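Local coordinates for protein Moesin/ezrin/radixin homolog 2 (Drosophila melanogaster, PDB 7EDR) that probably acts at the membrane as a growth-regulating scaffold that binds partner proteins through its three-lobed FERM domain, as a Merlin-type relative of ezrin, radixin and moesin, at residues C[7-12]-C[79-84]; C[88-93]-C[295-300]; C[138-143]-C[178-183]; C[216-221]-C[231-236]. All blocks are in the same frame, centred on the assembly; numbering follows the deposited sequence.

How the contacts relate
The four contacts sample all three lobes of the FERM domain. Contact 1 belongs to the ubiquitin-like lobe, contact 3 to the helical central lobe and contact 4 to the PH-like lobe, while contact 2 ties the start of the central lobe to the end of the PH-like lobe. Contacts 1 and 2 adjoin in sequence, their centres 26 Å apart; contact 4, centred 28 Å from contact 2, and contact 3, at 33 Å, are both nested in the chain loop that contact 2 closes. Contacts 3 and 4 lie farthest from each other, 43 Å between centres. Chains of another protein approach contacts 2, 3 and 4, whereas none touches contact 1.

Contact 1 (C[7-12]-C[79-84]); sequences VRVSTF and YVFSFY
Parallel pairing of strand 5-10 with strand 78-85 forms the centre of the mixed sheet in the ubiquitin-like lobe of the FERM domain. Four nearly straight backbone bonds alternate across it: Arg8 N to Tyr79 O (2.8 Å), Phe81 N to Arg8 O (2.9 Å), Ser10 N to Phe81 O (2.9 Å) and Phe83 N to Ser10 O (2.9 Å), the last donor standing above the carbonyl plane. Val7, Val9, Tyr79 and Phe81 share one face. There Val7 CG1, anti to its backbone N, meets the edge of the Phe81 ring at CD2, while Val9 CG1 packs on Phe83 CB at 3.9 Å. Leu29 of helix 26-37 touches Val9 and Phe81 on this face. On the other face of the sheet, beside Ser10 and Ser82, Val80 CG1 lies over the Arg8 guanidinium, 3.5 Å from Arg8 NH2, and Glu15 pairs with Arg8 NH1 and Ser10 OG. Beyond the last strand bond, a water accepts from Phe12 N and donates to Phe83 O, and the Phe12 and Tyr84 rings meet rim to rim with their planes at 46°. The sheet thus separates an apolar face turned to the helix from a more polar face.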
# COMPACT_ATOMS: atom_id res chain seq x y z
N VAL C 7 16.25 -35.45 -12.64
CA VAL C 7 15.04 -34.65 -12.76
C VAL C 7 15.10 -33.85 -14.05
O VAL C 7 16.15 -33.30 -14.39
CB VAL C 7 14.86 -33.71 -11.55
CG1 VAL C 7 13.68 -32.77 -11.79
CG2 VAL C 7 14.69 -34.52 -10.26
N ARG C 8 13.98 -33.80 -14.76
CA ARG C 8 13.79 -32.87 -15.86
C ARG C 8 12.51 -32.07 -15.64
O ARG C 8 11.45 -32.65 -15.39
CB ARG C 8 13.75 -33.61 -17.20
CG ARG C 8 13.35 -32.72 -18.37
CD ARG C 8 13.64 -33.40 -19.69
NE ARG C 8 12.89 -34.65 -19.78
CZ ARG C 8 11.67 -34.76 -20.29
NH1 ARG C 8 11.04 -33.69 -20.79
NH2 ARG C 8 11.08 -35.96 -20.31
N VAL C 9 12.61 -30.74 -15.73
CA VAL C 9 11.48 -29.83 -15.57
C VAL C 9 11.30 -29.08 -16.88
O VAL C 9 12.26 -28.54 -17.42
CB VAL C 9 11.70 -28.85 -14.40
CG1 VAL C 9 10.62 -27.78 -14.38
CG2 VAL C 9 11.74 -29.58 -13.05
N SER C 10 10.06 -29.03 -17.39
CA SER C 10 9.73 -28.28 -18.60
C SER C 10 8.90 -27.05 -18.25
O SER C 10 7.72 -27.16 -17.93
CB SER C 10 8.95 -29.15 -19.59
OG SER C 10 9.61 -30.37 -19.80
N THR C 11 9.52 -25.88 -18.32
CA THR C 11 8.73 -24.67 -18.39
C THR C 11 8.19 -24.52 -19.80
O THR C 11 8.55 -25.28 -20.71
CB THR C 11 9.56 -23.44 -18.01
OG1 THR C 11 10.46 -23.13 -19.08
CG2 THR C 11 10.38 -23.75 -16.75
N PHE C 12 7.32 -23.53 -20.01
CA PHE C 12 6.91 -23.33 -21.40
C PHE C 12 8.03 -22.79 -22.26
O PHE C 12 7.86 -22.74 -23.49
CB PHE C 12 5.69 -22.43 -21.49
CG PHE C 12 4.39 -23.19 -21.49
CD1 PHE C 12 3.80 -23.59 -22.67
CD2 PHE C 12 3.78 -23.54 -20.31
CE1 PHE C 12 2.62 -24.31 -22.67
CE2 PHE C 12 2.61 -24.26 -20.30
CZ PHE C 12 2.02 -24.64 -21.49
N TYR C 79 12.72 -38.30 -13.15
CA TYR C 79 11.54 -37.60 -12.65
C TYR C 79 11.20 -36.45 -13.59
O TYR C 79 11.99 -35.51 -13.73
CB TYR C 79 11.80 -37.08 -11.23
CG TYR C 79 12.02 -38.18 -10.23
CD1 TYR C 79 13.25 -38.85 -10.15
CD2 TYR C 79 11.01 -38.57 -9.36
CE1 TYR C 79 13.46 -39.87 -9.23
CE2 TYR C 79 11.21 -39.60 -8.43
CZ TYR C 79 12.44 -40.24 -8.37
OH TYR C 79 12.63 -41.25 -7.46
N VAL C 80 10.04 -36.53 -14.24
CA VAL C 80 9.65 -35.59 -15.29
C VAL C 80 8.47 -34.74 -14.81
O VAL C 80 7.38 -35.26 -14.53
CB VAL C 80 9.30 -36.32 -16.59
CG1 VAL C 80 8.84 -35.32 -17.66
CG2 VAL C 80 10.49 -37.12 -17.07
N PHE C 81 8.69 -33.43 -14.74
CA PHE C 81 7.69 -32.50 -14.28
C PHE C 81 7.44 -31.42 -15.33
O PHE C 81 8.35 -31.03 -16.08
CB PHE C 81 8.12 -31.83 -12.97
CG PHE C 81 8.42 -32.79 -11.86
CD1 PHE C 81 7.39 -33.32 -11.10
CD2 PHE C 81 9.72 -33.15 -11.57
CE1 PHE C 81 7.66 -34.20 -10.06
CE2 PHE C 81 10.00 -34.03 -10.53
CZ PHE C 81 8.96 -34.55 -9.77
N SER C 82 6.20 -30.94 -15.37
CA SER C 82 5.86 -29.71 -16.07
C SER C 82 5.71 -28.56 -15.08
O SER C 82 5.04 -28.71 -14.04
CB SER C 82 4.57 -29.89 -16.86
OG SER C 82 4.68 -30.99 -17.73
N PHE C 83 6.31 -27.42 -15.39
CA PHE C 83 6.17 -26.20 -14.60
C PHE C 83 5.08 -25.34 -15.23
O PHE C 83 5.26 -24.79 -16.33
CB PHE C 83 7.50 -25.45 -14.55
CG PHE C 83 7.54 -24.34 -13.54
CD1 PHE C 83 7.69 -24.63 -12.20
CD2 PHE C 83 7.47 -23.02 -13.94
CE1 PHE C 83 7.75 -23.61 -11.27
CE2 PHE C 83 7.53 -21.99 -13.01
CZ PHE C 83 7.67 -22.27 -11.68
N TYR C 84 3.94 -25.22 -14.54
CA TYR C 84 2.73 -24.58 -15.04
C TYR C 84 2.21 -23.54 -14.05
O TYR C 84 2.38 -23.69 -12.84
CB TYR C 84 1.54 -25.55 -15.25
CG TYR C 84 1.63 -26.52 -16.38
CD1 TYR C 84 2.06 -26.12 -17.64
CD2 TYR C 84 1.25 -27.85 -16.20
CE1 TYR C 84 2.13 -27.03 -18.71
CE2 TYR C 84 1.31 -28.77 -17.26
CZ TYR C 84 1.76 -28.35 -18.51
OH TYR C 84 1.83 -29.24 -19.56
O HOH W 1 5.98 -22.69 -17.68

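Contact 2 (C[88-93]-C[295-300]); sequences FPENVS and MRRRKP
One carboxylate oxygen, Glu90 OE2, is shared by two consecutive arginines. Arg298 takes Glu90 end-on: its NH1 reaches Glu90 OE2 at 2.8 Å and its NH2 reaches Glu90 OE1 at 3.2 Å, both on syn lone pairs, with carboxylate and guanidinium nearly coplanar. Arg297 comes to the same oxygen from the other direction, NH1 to Glu90 OE2 at 2.9 Å, using the anti lone pair; this bond is more bent, 144° at the hydrogen, and the two planes are 69° apart. The Glu90 chain, extended beyond CG, brings its acid to both arginines. Arg297 starts with CG anti to its backbone N and bends at chi3 (-59°), so that Glu90 CG lies over one face of its guanidinium, 3.6 Å from Arg297 NH1.

The other end of Arg297 is held as well. A water accepts from Arg297 NH2 (2.8 Å) and donates to Phe88 O (2.7 Å), and Glu95 forms a salt bridge with Arg297 NE while also accepting from the backbone N of Glu90 and Asn91. Arg298 NH1 has a second partner in the carbonyl O of Tyr294. Two positive groups around one carboxylate would probably keep Glu90 ionised. This salt-bridge network joins the loop entering the central lobe to the end of helix 277-297, the long C-terminal helix of the PH-like lobe, and so belongs to the interface between lobes of the FERM cloverleaf.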
# COMPACT_ATOMS: atom_id res chain seq x y z
N PHE C 88 -4.34 -18.21 -11.47
CA PHE C 88 -4.33 -17.09 -12.39
C PHE C 88 -4.69 -15.81 -11.67
O PHE C 88 -5.59 -15.81 -10.82
CB PHE C 88 -5.31 -17.29 -13.55
CG PHE C 88 -5.00 -18.46 -14.40
CD1 PHE C 88 -5.28 -19.74 -13.97
CD2 PHE C 88 -4.44 -18.27 -15.66
CE1 PHE C 88 -5.00 -20.82 -14.79
CE2 PHE C 88 -4.16 -19.35 -16.47
CZ PHE C 88 -4.44 -20.62 -16.05
N PRO C 89 -4.04 -14.71 -12.01
CA PRO C 89 -4.40 -13.42 -11.40
C PRO C 89 -5.80 -13.00 -11.82
O PRO C 89 -6.39 -13.54 -12.77
CB PRO C 89 -3.33 -12.47 -11.95
CG PRO C 89 -2.95 -13.08 -13.29
CD PRO C 89 -3.03 -14.58 -13.08
N GLU C 90 -6.35 -12.02 -11.10
CA GLU C 90 -7.65 -11.50 -11.49
C GLU C 90 -7.53 -10.42 -12.56
O GLU C 90 -8.41 -10.30 -13.41
CB GLU C 90 -8.42 -10.96 -10.29
CG GLU C 90 -8.86 -12.03 -9.32
CD GLU C 90 -9.58 -11.45 -8.11
OE1 GLU C 90 -10.45 -10.56 -8.31
OE2 GLU C 90 -9.29 -11.87 -6.95
N ASN C 91 -6.44 -9.65 -12.56
CA ASN C 91 -6.17 -8.69 -13.63
C ASN C 91 -4.67 -8.71 -13.93
O ASN C 91 -3.89 -8.22 -13.11
CB ASN C 91 -6.63 -7.29 -13.24
CG ASN C 91 -6.42 -6.27 -14.36
OD1 ASN C 91 -6.19 -6.62 -15.53
ND2 ASN C 91 -6.48 -4.98 -14.00
N VAL C 92 -4.27 -9.25 -15.09
CA VAL C 92 -2.84 -9.39 -15.40
C VAL C 92 -2.11 -8.05 -15.32
O VAL C 92 -1.02 -7.96 -14.74
CB VAL C 92 -2.58 -10.06 -16.76
CG1 VAL C 92 -2.68 -11.57 -16.65
CG2 VAL C 92 -3.50 -9.49 -17.87
N SER C 93 -2.68 -7.00 -15.90
CA SER C 93 -1.91 -5.76 -16.00
C SER C 93 -1.75 -5.05 -14.67
O SER C 93 -0.90 -4.17 -14.55
CB SER C 93 -2.51 -4.82 -17.06
OG SER C 93 -3.92 -4.80 -17.02
N MET C 295 -7.46 -13.45 -0.91
CA MET C 295 -7.24 -12.54 0.21
C MET C 295 -5.90 -11.82 0.11
O MET C 295 -5.81 -10.63 0.42
CB MET C 295 -7.33 -13.29 1.53
CG MET C 295 -8.68 -13.93 1.79
SD MET C 295 -9.99 -12.69 1.94
CE MET C 295 -11.31 -13.78 2.51
N ARG C 296 -4.84 -12.53 -0.31
CA ARG C 296 -3.52 -11.92 -0.41
C ARG C 296 -3.50 -10.82 -1.47
O ARG C 296 -2.89 -9.76 -1.26
CB ARG C 296 -2.47 -12.99 -0.71
CG ARG C 296 -2.16 -13.92 0.45
CD ARG C 296 -1.17 -14.97 0.04
NE ARG C 296 0.07 -14.37 -0.44
CZ ARG C 296 1.14 -15.06 -0.85
NH1 ARG C 296 1.11 -16.38 -0.84
NH2 ARG C 296 2.22 -14.41 -1.27
N ARG C 297 -4.15 -11.06 -2.60
CA ARG C 297 -4.28 -10.06 -3.65
C ARG C 297 -4.84 -8.74 -3.10
O ARG C 297 -4.45 -7.65 -3.54
CB ARG C 297 -5.20 -10.64 -4.74
CG ARG C 297 -5.52 -9.81 -5.93
CD ARG C 297 -6.27 -10.68 -6.96
NE ARG C 297 -5.44 -11.80 -7.35
CZ ARG C 297 -5.75 -13.09 -7.20
NH1 ARG C 297 -6.91 -13.47 -6.70
NH2 ARG C 297 -4.86 -14.01 -7.59
N ARG C 298 -5.75 -8.82 -2.13
CA ARG C 298 -6.37 -7.63 -1.55
C ARG C 298 -5.58 -7.02 -0.40
O ARG C 298 -6.01 -6.01 0.15
CB ARG C 298 -7.80 -7.97 -1.11
CG ARG C 298 -8.57 -8.43 -2.29
CD ARG C 298 -9.89 -9.09 -2.02
NE ARG C 298 -10.71 -8.96 -3.23
CZ ARG C 298 -10.52 -9.67 -4.35
NH1 ARG C 298 -9.54 -10.57 -4.43
NH2 ARG C 298 -11.31 -9.47 -5.40
N LYS C 299 -4.43 -7.60 -0.05
CA LYS C 299 -3.48 -7.01 0.90
C LYS C 299 -2.14 -6.96 0.17
O LYS C 299 -1.25 -7.79 0.42
CB LYS C 299 -3.43 -7.82 2.20
CG LYS C 299 -2.52 -7.28 3.31
CD LYS C 299 -3.14 -6.11 4.05
CE LYS C 299 -2.32 -5.76 5.29
NZ LYS C 299 -2.83 -4.54 5.96
N PRO C 300 -1.97 -6.00 -0.76
CA PRO C 300 -0.85 -6.06 -1.72
C PRO C 300 0.56 -6.22 -1.15
O PRO C 300 1.45 -6.72 -1.86
CB PRO C 300 -0.98 -4.73 -2.48
CG PRO C 300 -2.47 -4.47 -2.48
CD PRO C 300 -2.94 -4.93 -1.10
O HOH W 2 -5.09 -16.67 -8.30

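Contact 3 (C[138-143]-C[178-183]); sequences GPYDYE and WYMDHE
The Tyr140 ring has Met180 CG over the centre of one face, 3.4 Å from the centroid, and the backbone N of Tyr142 toward the rim of the opposite face; Tyr179 CE2 lies at its edge. The Tyr179 ring in turn carries Tyr140 CB on one face and has Gly138 O at its edge. The two tyrosines make an offset edge-to-face pair, the edge of Tyr140 toward the face of Tyr179 with planes at 83°. Tyr140 CB itself makes a CH-pi contact, 3.7 Å from the Tyr179 centroid. Met180 runs alongside Tyr140, its SD 4.2 Å from the ring centroid, a Met-aromatic contact.

Both tyrosines carry CG anti to the backbone N. Tyr179 OH donates to Gly138 O at 2.7 Å, approaching from above the carbonyl plane. A water completes the join, accepting from Tyr140 N (2.8 Å) and donating to Tyr179 O (2.9 Å). Gly138 leaves the helix before it with positive phi (84°), and a type I turn runs from Tyr179 to His182. The contact therefore links the chain leaving helix 122-137 to the end of helix 168-179 in the helical central lobe. His134 of the former helix touches Pro139 and Tyr179, His182 bonds to Ser130 on that helix, and Tyr145 packs against both tyrosines.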
# COMPACT_ATOMS: atom_id res chain seq x y z
N GLY C 138 8.73 -9.05 -33.84
CA GLY C 138 8.87 -7.63 -33.62
C GLY C 138 7.82 -6.87 -34.39
O GLY C 138 7.00 -7.46 -35.11
N PRO C 139 7.81 -5.54 -34.27
CA PRO C 139 6.77 -4.75 -34.95
C PRO C 139 6.86 -4.95 -36.46
O PRO C 139 7.93 -5.24 -37.00
CB PRO C 139 7.09 -3.30 -34.55
CG PRO C 139 8.07 -3.40 -33.38
CD PRO C 139 8.81 -4.69 -33.60
N TYR C 140 5.72 -4.84 -37.13
CA TYR C 140 5.69 -5.07 -38.57
C TYR C 140 6.69 -4.17 -39.28
O TYR C 140 6.68 -2.95 -39.09
CB TYR C 140 4.29 -4.83 -39.14
CG TYR C 140 4.30 -4.63 -40.64
CD1 TYR C 140 4.43 -5.72 -41.51
CD2 TYR C 140 4.15 -3.36 -41.20
CE1 TYR C 140 4.43 -5.55 -42.88
CE2 TYR C 140 4.14 -3.18 -42.57
CZ TYR C 140 4.29 -4.27 -43.41
OH TYR C 140 4.29 -4.10 -44.77
N ASP C 141 7.55 -4.77 -40.08
CA ASP C 141 8.51 -4.03 -40.88
C ASP C 141 8.42 -4.47 -42.34
O ASP C 141 8.79 -5.61 -42.66
CB ASP C 141 9.92 -4.22 -40.34
CG ASP C 141 10.93 -3.37 -41.06
OD1 ASP C 141 12.12 -3.71 -41.00
OD2 ASP C 141 10.51 -2.37 -41.69
N TYR C 142 7.93 -3.57 -43.21
CA TYR C 142 7.71 -3.90 -44.62
C TYR C 142 8.97 -4.44 -45.29
O TYR C 142 8.89 -5.31 -46.16
CB TYR C 142 7.22 -2.66 -45.39
CG TYR C 142 7.16 -2.81 -46.90
CD1 TYR C 142 8.15 -2.27 -47.73
CD2 TYR C 142 6.11 -3.50 -47.52
CE1 TYR C 142 8.09 -2.42 -49.13
CE2 TYR C 142 6.04 -3.65 -48.91
CZ TYR C 142 7.03 -3.10 -49.71
OH TYR C 142 6.95 -3.26 -51.08
N GLU C 143 10.14 -3.92 -44.88
CA GLU C 143 11.42 -4.38 -45.42
C GLU C 143 11.67 -5.85 -45.10
O GLU C 143 12.05 -6.64 -45.98
CB GLU C 143 12.54 -3.53 -44.84
CG GLU C 143 12.26 -2.04 -44.84
CD GLU C 143 12.55 -1.40 -46.19
OE1 GLU C 143 13.34 -0.42 -46.22
OE2 GLU C 143 12.02 -1.87 -47.23
N TRP C 178 -3.82 -6.90 -39.77
CA TRP C 178 -3.94 -6.41 -38.41
C TRP C 178 -2.57 -6.22 -37.77
O TRP C 178 -2.32 -5.21 -37.11
CB TRP C 178 -4.79 -7.38 -37.60
CG TRP C 178 -5.59 -6.70 -36.56
CD1 TRP C 178 -5.27 -5.56 -35.89
CD2 TRP C 178 -6.88 -7.10 -36.09
NE1 TRP C 178 -6.28 -5.22 -35.02
CE2 TRP C 178 -7.28 -6.16 -35.12
CE3 TRP C 178 -7.73 -8.15 -36.40
CZ2 TRP C 178 -8.49 -6.25 -34.46
CZ3 TRP C 178 -8.93 -8.24 -35.75
CH2 TRP C 178 -9.30 -7.29 -34.79
N TYR C 179 -1.66 -7.19 -37.97
CA TYR C 179 -0.28 -7.05 -37.51
C TYR C 179 0.34 -5.74 -37.99
O TYR C 179 0.97 -5.02 -37.20
CB TYR C 179 0.51 -8.26 -38.00
CG TYR C 179 2.02 -8.20 -37.89
CD1 TYR C 179 2.64 -8.02 -36.65
CD2 TYR C 179 2.83 -8.38 -39.01
CE1 TYR C 179 4.02 -7.99 -36.54
CE2 TYR C 179 4.21 -8.37 -38.91
CZ TYR C 179 4.80 -8.17 -37.67
OH TYR C 179 6.17 -8.14 -37.54
N MET C 180 0.14 -5.38 -39.26
CA MET C 180 0.70 -4.13 -39.78
C MET C 180 0.25 -2.90 -38.99
O MET C 180 0.92 -1.87 -39.03
CB MET C 180 0.29 -3.91 -41.24
CG MET C 180 0.95 -4.82 -42.26
SD MET C 180 0.51 -4.34 -43.96
CE MET C 180 -0.72 -3.05 -43.69
N ASP C 181 -0.87 -2.99 -38.29
CA ASP C 181 -1.53 -1.82 -37.73
C ASP C 181 -1.23 -1.63 -36.25
O ASP C 181 -1.69 -0.64 -35.67
CB ASP C 181 -3.04 -1.94 -37.94
CG ASP C 181 -3.78 -0.67 -37.62
OD1 ASP C 181 -4.78 -0.76 -36.86
OD2 ASP C 181 -3.36 0.40 -38.12
N HIS C 182 -0.52 -2.56 -35.63
CA HIS C 182 -0.22 -2.43 -34.21
C HIS C 182 0.67 -1.23 -33.98
O HIS C 182 1.62 -0.99 -34.75
CB HIS C 182 0.46 -3.70 -33.68
CG HIS C 182 -0.41 -4.92 -33.70
ND1 HIS C 182 -1.79 -4.86 -33.66
CD2 HIS C 182 -0.09 -6.24 -33.74
CE1 HIS C 182 -2.28 -6.09 -33.69
NE2 HIS C 182 -1.27 -6.94 -33.75
N GLU C 183 0.37 -0.44 -32.95
CA GLU C 183 1.34 0.53 -32.48
C GLU C 183 2.64 -0.21 -32.15
O GLU C 183 2.59 -1.31 -31.56
CB GLU C 183 0.83 1.27 -31.25
CG GLU C 183 0.42 2.70 -31.55
CD GLU C 183 -0.41 3.32 -30.44
OE1 GLU C 183 -0.54 4.57 -30.42
OE2 GLU C 183 -0.93 2.55 -29.60
O HOH W 3 3.37 -4.53 -35.73

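Contact 4 (C[216-221]-C[231-236]); sequences KTKLWL and YDERDK
Trp220 and Tyr231 form an antiparallel hydrogen-bonded pair, Trp220 N to Tyr231 O at 2.9 Å and Tyr231 N to Trp220 O at 2.8 Å, after which a type I turn from Asp232 to Asp235 bends the second chain round the indole. The two side chains rise from the same side of the sheet, Trp220 CB meeting Tyr231 CB at 3.8 Å. With CG anti to its carbonyl carbon (chi1 -66°), Trp220 donates from NE1 to Glu233 O at 2.8 Å; the oxygen lies in the indole plane, the donor above the carbonyl plane. Asp232 O also lies at the indole edge.

The pairing belongs to the hairpin of strands 218-223 and 227-232 in the PH-like lobe, its sheet continued by strand 207-212. From beyond the turn, the extended chain of Lys236 crosses one face of the indole: Lys236 CE stands 3.5 Å and Lys236 NZ 4.0 Å from the centroid of the Trp220 six-membered ring, a CH-pi and a cation-pi contact. Tyr208 makes a second cation-pi contact with Lys236. At the turn Asp232 OD1 accepts from Arg234 N, an Asx turn. Lys218, bent at chi3, lies alongside Glu233; Lys218 NZ forms a salt bridge with Glu233 OE2 at 3.3 Å, its hydrogen bond weak. Arg234 NH2 and Glu233 OE1 form a long ion pair by charge alone, the oxygen well out of the guanidinium plane.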
# COMPACT_ATOMS: atom_id res chain seq x y z
N LYS C 216 -29.27 -35.20 -8.80
CA LYS C 216 -28.45 -35.90 -9.78
C LYS C 216 -28.40 -35.19 -11.14
O LYS C 216 -28.08 -35.81 -12.16
CB LYS C 216 -28.93 -37.34 -9.97
CG LYS C 216 -29.14 -38.10 -8.69
CD LYS C 216 -30.24 -39.13 -8.90
CE LYS C 216 -30.49 -39.97 -7.65
NZ LYS C 216 -29.74 -41.25 -7.69
N THR C 217 -28.73 -33.89 -11.19
CA THR C 217 -28.45 -33.11 -12.39
C THR C 217 -26.94 -33.04 -12.61
O THR C 217 -26.17 -32.74 -11.70
CB THR C 217 -28.99 -31.69 -12.25
OG1 THR C 217 -30.38 -31.73 -11.93
CG2 THR C 217 -28.78 -30.92 -13.53
N LYS C 218 -26.53 -33.33 -13.84
CA LYS C 218 -25.12 -33.23 -14.21
C LYS C 218 -24.77 -31.76 -14.44
O LYS C 218 -25.45 -31.05 -15.19
CB LYS C 218 -24.83 -34.08 -15.44
CG LYS C 218 -25.08 -35.56 -15.21
CD LYS C 218 -25.00 -36.38 -16.49
CE LYS C 218 -23.60 -36.31 -17.09
NZ LYS C 218 -23.40 -37.20 -18.28
N LEU C 219 -23.72 -31.30 -13.77
CA LEU C 219 -23.30 -29.91 -13.83
C LEU C 219 -21.78 -29.86 -13.89
O LEU C 219 -21.10 -30.87 -13.69
CB LEU C 219 -23.80 -29.11 -12.62
CG LEU C 219 -25.31 -29.05 -12.33
CD1 LEU C 219 -25.56 -28.61 -10.90
CD2 LEU C 219 -26.00 -28.11 -13.29
N TRP C 220 -21.26 -28.66 -14.11
CA TRP C 220 -19.83 -28.41 -14.04
C TRP C 220 -19.53 -27.49 -12.86
O TRP C 220 -20.14 -26.42 -12.71
CB TRP C 220 -19.30 -27.78 -15.34
CG TRP C 220 -19.39 -28.69 -16.52
CD1 TRP C 220 -20.38 -28.73 -17.47
CD2 TRP C 220 -18.46 -29.72 -16.87
NE1 TRP C 220 -20.12 -29.71 -18.39
CE2 TRP C 220 -18.95 -30.34 -18.04
CE3 TRP C 220 -17.27 -30.19 -16.30
CZ2 TRP C 220 -18.28 -31.40 -18.66
CZ3 TRP C 220 -16.61 -31.23 -16.91
CH2 TRP C 220 -17.11 -31.82 -18.09
N LEU C 221 -18.60 -27.93 -12.01
CA LEU C 221 -17.98 -27.05 -11.03
C LEU C 221 -16.83 -26.31 -11.69
O LEU C 221 -15.93 -26.93 -12.28
CB LEU C 221 -17.48 -27.86 -9.83
CG LEU C 221 -16.80 -27.02 -8.75
CD1 LEU C 221 -17.84 -26.21 -7.96
CD2 LEU C 221 -15.97 -27.91 -7.83
N TYR C 231 -22.02 -24.56 -13.64
CA TYR C 231 -22.42 -24.52 -15.03
C TYR C 231 -23.39 -25.64 -15.35
O TYR C 231 -23.33 -26.73 -14.76
CB TYR C 231 -21.24 -24.64 -16.01
CG TYR C 231 -20.21 -23.56 -15.91
CD1 TYR C 231 -19.11 -23.70 -15.04
CD2 TYR C 231 -20.29 -22.41 -16.69
CE1 TYR C 231 -18.15 -22.71 -14.96
CE2 TYR C 231 -19.32 -21.42 -16.61
CZ TYR C 231 -18.26 -21.59 -15.73
OH TYR C 231 -17.29 -20.63 -15.62
N ASP C 232 -24.25 -25.38 -16.32
CA ASP C 232 -25.05 -26.43 -16.91
C ASP C 232 -24.16 -27.41 -17.67
O ASP C 232 -23.09 -27.04 -18.18
CB ASP C 232 -26.09 -25.85 -17.86
CG ASP C 232 -27.19 -26.82 -18.17
OD1 ASP C 232 -26.91 -27.80 -18.90
OD2 ASP C 232 -28.32 -26.62 -17.66
N GLU C 233 -24.61 -28.66 -17.75
CA GLU C 233 -23.82 -29.70 -18.39
C GLU C 233 -23.38 -29.31 -19.80
O GLU C 233 -22.28 -29.67 -20.23
CB GLU C 233 -24.61 -31.00 -18.43
CG GLU C 233 -23.82 -32.18 -18.99
CD GLU C 233 -24.72 -33.34 -19.38
OE1 GLU C 233 -25.97 -33.23 -19.25
OE2 GLU C 233 -24.17 -34.37 -19.81
N ARG C 234 -24.20 -28.54 -20.51
CA ARG C 234 -23.97 -28.26 -21.92
C ARG C 234 -23.62 -26.81 -22.21
O ARG C 234 -23.58 -26.41 -23.38
CB ARG C 234 -25.20 -28.64 -22.75
CG ARG C 234 -25.75 -30.00 -22.40
CD ARG C 234 -26.87 -30.44 -23.33
NE ARG C 234 -27.30 -31.80 -23.03
CZ ARG C 234 -26.54 -32.89 -23.14
NH1 ARG C 234 -25.28 -32.79 -23.58
NH2 ARG C 234 -27.03 -34.08 -22.83
N ASP C 235 -23.38 -25.99 -21.17
CA ASP C 235 -23.01 -24.59 -21.36
C ASP C 235 -21.84 -24.27 -20.42
O ASP C 235 -22.04 -23.85 -19.27
CB ASP C 235 -24.21 -23.69 -21.11
CG ASP C 235 -23.93 -22.23 -21.43
OD1 ASP C 235 -22.76 -21.86 -21.65
OD2 ASP C 235 -24.90 -21.45 -21.44
N LYS C 236 -20.62 -24.49 -20.91
CA LYS C 236 -19.42 -24.10 -20.17
C LYS C 236 -19.10 -22.62 -20.31
O LYS C 236 -18.20 -22.13 -19.62
CB LYS C 236 -18.23 -24.92 -20.64
CG LYS C 236 -18.23 -26.36 -20.18
CD LYS C 236 -16.82 -26.95 -20.40
CE LYS C 236 -16.66 -28.32 -19.78
NZ LYS C 236 -15.34 -28.93 -20.14